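Local coordinates for protein sugar kinase (Agrobacterium tumefaciens, PDB 2RBC) that probably phosphorylates a sugar or related small molecule with ATP, as a putative ribokinase of the pfkB carbohydrate kinase family, at residues 206-211 / 238-243. Residues are numbered along the deposited sequence; the frame is centred on the assembly and turned at random.
Sequences HIVFSE and FIAVTA
Strands 206-210 and 238-242 run parallel in the central sheet of the ribokinase-like alpha/beta fold, with the residues between them forming a crossover built from two helices. Four backbone hydrogen bonds zip the pair: Ile-207 N to Phe-238 O (2.8 Å), Ala-240 N to Ile-207 O, Phe-209 N to Ala-240 O, and Thr-242 N to Phe-209 O (2.9 Å). On one face, Phe-209 meets Ile-239 with its ring edge, CE2 lying 3.9 Å from Ile-239 CG2. With CG1 opposite the carbonyl carbon (chi1 -49°), Ile-207 turns CG2 over the centre of the Phe-209 ring, 3.4 Å above its plane, while Ile-207 CD1 lies beside Ile-239 CD1 at 3.8 Å. The other face carries His-206, whose CD2 comes within 3.4 Å of Phe-238 CB, the two rings inclined at 41°. Farther along, Val-208 CG1 meets Thr-242 CG2 at 3.6 Å, the side chains crossing nearly at right angles. Ser-210 OG caps the following helix at Ala-213 N and also hydrogen-bonds Asp-190 OD1. Helix 274-287 packs on the Val-208 and Thr-242 face, while helix 223-233 covers Phe-209 and Val-241; strand 185-189 flanks 206-210, and antiparallel strand 248-251 continues the sheet beyond 238-242.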
ATOM      1  N   HIS A 206      14.170  17.223 -27.829  1.00 22.29           N
ATOM      2  CA  HIS A 206      12.721  17.407 -27.722  1.00 21.06           C
ATOM      3  C   HIS A 206      12.350  17.437 -26.269  1.00 21.26           C
ATOM      4  O   HIS A 206      12.806  16.586 -25.530  1.00 22.97           O
ATOM      5  CB  HIS A 206      11.952  16.225 -28.313  1.00 21.56           C
ATOM      6  CG  HIS A 206      12.122  16.035 -29.785  1.00 19.93           C
ATOM      7  ND1 HIS A 206      13.256  15.464 -30.338  1.00 20.19           N
ATOM      8  CD2 HIS A 206      11.254  16.240 -30.800  1.00 21.70           C
ATOM      9  CE1 HIS A 206      13.075  15.373 -31.645  1.00 20.04           C
ATOM     10  NE2 HIS A 206      11.866  15.840 -31.950  1.00 19.04           N
ATOM     11  N   ILE A 207      11.550  18.413 -25.842  1.00 21.96           N
ATOM     12  CA  ILE A 207      11.034  18.423 -24.462  1.00 21.33           C
ATOM     13  C   ILE A 207       9.518  18.555 -24.465  1.00 21.67           C
ATOM     14  O   ILE A 207       8.975  19.390 -25.189  1.00 20.78           O
ATOM     15  CB  ILE A 207      11.606  19.585 -23.617  1.00 22.15           C
ATOM     16  CG1 ILE A 207      13.133  19.696 -23.709  1.00 20.79           C
ATOM     17  CG2 ILE A 207      11.109  19.483 -22.171  1.00 20.91           C
ATOM     18  CD1 ILE A 207      13.714  20.990 -23.077  1.00 20.61           C
ATOM     19  N   VAL A 208       8.839  17.722 -23.670  1.00 21.50           N
ATOM     20  CA  VAL A 208       7.399  17.847 -23.499  1.00 21.20           C
ATOM     21  C   VAL A 208       7.227  18.148 -22.042  1.00 22.33           C
ATOM     22  O   VAL A 208       7.442  17.275 -21.206  1.00 21.41           O
ATOM     23  CB  VAL A 208       6.604  16.585 -23.872  1.00 22.39           C
ATOM     24  CG1 VAL A 208       5.094  16.847 -23.716  1.00 21.20           C
ATOM     25  CG2 VAL A 208       7.010  16.069 -25.270  1.00 20.90           C
ATOM     26  N   PHE A 209       6.917  19.412 -21.748  1.00 23.03           N
ATOM     27  CA  PHE A 209       6.662  19.858 -20.380  1.00 23.70           C
ATOM     28  C   PHE A 209       5.174  19.663 -20.021  1.00 24.73           C
ATOM     29  O   PHE A 209       4.296  19.826 -20.871  1.00 24.30           O
ATOM     30  CB  PHE A 209       6.952  21.369 -20.213  1.00 23.76           C
ATOM     31  CG  PHE A 209       8.395  21.759 -20.361  1.00 23.74           C
ATOM     32  CD1 PHE A 209       9.305  21.553 -19.309  1.00 22.62           C
ATOM     33  CD2 PHE A 209       8.837  22.430 -21.515  1.00 21.25           C
ATOM     34  CE1 PHE A 209      10.634  21.980 -19.427  1.00 22.95           C
ATOM     35  CE2 PHE A 209      10.158  22.848 -21.661  1.00 23.65           C
ATOM     36  CZ  PHE A 209      11.072  22.623 -20.622  1.00 24.86           C
ATOM     37  N   SER A 210       4.903  19.341 -18.748  1.00 24.10           N
ATOM     38  CA  SER A 210       3.551  19.372 -18.227  1.00 24.58           C
ATOM     39  C   SER A 210       3.276  20.828 -17.924  1.00 24.53           C
ATOM     40  O   SER A 210       4.209  21.618 -17.722  1.00 24.50           O
ATOM     41  CB  SER A 210       3.464  18.561 -16.923  1.00 24.83           C
ATOM     42  OG  SER A 210       4.345  19.108 -15.966  1.00 23.28           O
ATOM     43  N   GLU A 211       2.009  21.201 -17.873  1.00 25.40           N
ATOM     44  CA  GLU A 211       1.690  22.575 -17.518  1.00 25.71           C
ATOM     45  C   GLU A 211       2.330  23.075 -16.179  1.00 25.61           C
ATOM     46  O   GLU A 211       2.939  24.155 -16.106  1.00 25.07           O
ATOM     47  CB  GLU A 211       0.173  22.753 -17.533  1.00 25.97           C
ATOM     48  CG  GLU A 211      -0.243  24.109 -17.035  1.00 27.17           C
ATOM     49  CD  GLU A 211      -1.696  24.420 -17.351  1.00 28.68           C
ATOM     50  OE1 GLU A 211      -2.409  23.552 -17.901  1.00 33.41           O
ATOM     51  OE2 GLU A 211      -2.094  25.560 -17.031  1.00 33.95           O
ATOM     52  N   PHE A 238      12.919  21.151 -30.082  1.00 21.65           N
ATOM     53  CA  PHE A 238      11.462  20.958 -30.082  1.00 21.59           C
ATOM     54  C   PHE A 238      10.901  21.117 -28.647  1.00 22.02           C
ATOM     55  O   PHE A 238      11.339  20.426 -27.723  1.00 21.90           O
ATOM     56  CB  PHE A 238      11.099  19.599 -30.691  1.00 22.01           C
ATOM     57  CG  PHE A 238       9.621  19.320 -30.696  1.00 22.08           C
ATOM     58  CD1 PHE A 238       8.992  18.856 -29.551  1.00 21.68           C
ATOM     59  CD2 PHE A 238       8.855  19.521 -31.854  1.00 24.52           C
ATOM     60  CE1 PHE A 238       7.644  18.601 -29.551  1.00 25.39           C
ATOM     61  CE2 PHE A 238       7.509  19.264 -31.846  1.00 23.50           C
ATOM     62  CZ  PHE A 238       6.908  18.800 -30.701  1.00 24.65           C
ATOM     63  N   ILE A 239       9.949  22.045 -28.459  1.00 21.05           N
ATOM     64  CA  ILE A 239       9.341  22.282 -27.153  1.00 21.31           C
ATOM     65  C   ILE A 239       7.822  22.187 -27.228  1.00 21.15           C
ATOM     66  O   ILE A 239       7.193  22.908 -27.993  1.00 19.51           O
ATOM     67  CB  ILE A 239       9.647  23.688 -26.630  1.00 21.56           C
ATOM     68  CG1 ILE A 239      11.169  23.980 -26.606  1.00 20.18           C
ATOM     69  CG2 ILE A 239       8.983  23.916 -25.254  1.00 20.73           C
ATOM     70  CD1 ILE A 239      11.953  23.186 -25.591  1.00 18.87           C
ATOM     71  N   ALA A 240       7.249  21.308 -26.412  1.00 20.90           N
ATOM     72  CA  ALA A 240       5.810  21.211 -26.259  1.00 21.72           C
ATOM     73  C   ALA A 240       5.408  21.423 -24.793  1.00 22.24           C
ATOM     74  O   ALA A 240       6.153  21.076 -23.885  1.00 21.76           O
ATOM     75  CB  ALA A 240       5.298  19.805 -26.776  1.00 21.37           C
ATOM     76  N   VAL A 241       4.243  22.012 -24.578  1.00 22.99           N
ATOM     77  CA  VAL A 241       3.647  22.033 -23.249  1.00 23.55           C
ATOM     78  C   VAL A 241       2.268  21.418 -23.376  1.00 24.51           C
ATOM     79  O   VAL A 241       1.456  21.884 -24.203  1.00 25.49           O
ATOM     80  CB  VAL A 241       3.557  23.448 -22.649  1.00 23.35           C
ATOM     81  CG1 VAL A 241       3.009  23.368 -21.198  1.00 22.01           C
ATOM     82  CG2 VAL A 241       4.938  24.163 -22.658  1.00 21.61           C
ATOM     83  N   THR A 242       2.011  20.361 -22.595  1.00 25.61           N
ATOM     84  CA  THR A 242       0.675  19.717 -22.591  1.00 25.44           C
ATOM     85  C   THR A 242      -0.198  20.365 -21.529  1.00 25.64           C
ATOM     86  O   THR A 242       0.311  20.823 -20.497  1.00 24.96           O
ATOM     87  CB  THR A 242       0.754  18.220 -22.348  1.00 25.56           C
ATOM     88  OG1 THR A 242       1.368  17.990 -21.068  1.00 26.73           O
ATOM     89  CG2 THR A 242       1.567  17.547 -23.456  1.00 24.78           C
ATOM     90  N   ALA A 243      -1.507  20.423 -21.804  1.00 26.03           N
ATOM     91  CA  ALA A 243      -2.488  21.056 -20.913  1.00 26.78           C
ATOM     92  C   ALA A 243      -3.722  20.165 -20.719  1.00 27.60           C
ATOM     93  O   ALA A 243      -4.831  20.654 -20.539  1.00 29.75           O
ATOM     94  CB  ALA A 243      -2.883  22.473 -21.445  1.00 26.98           C
TER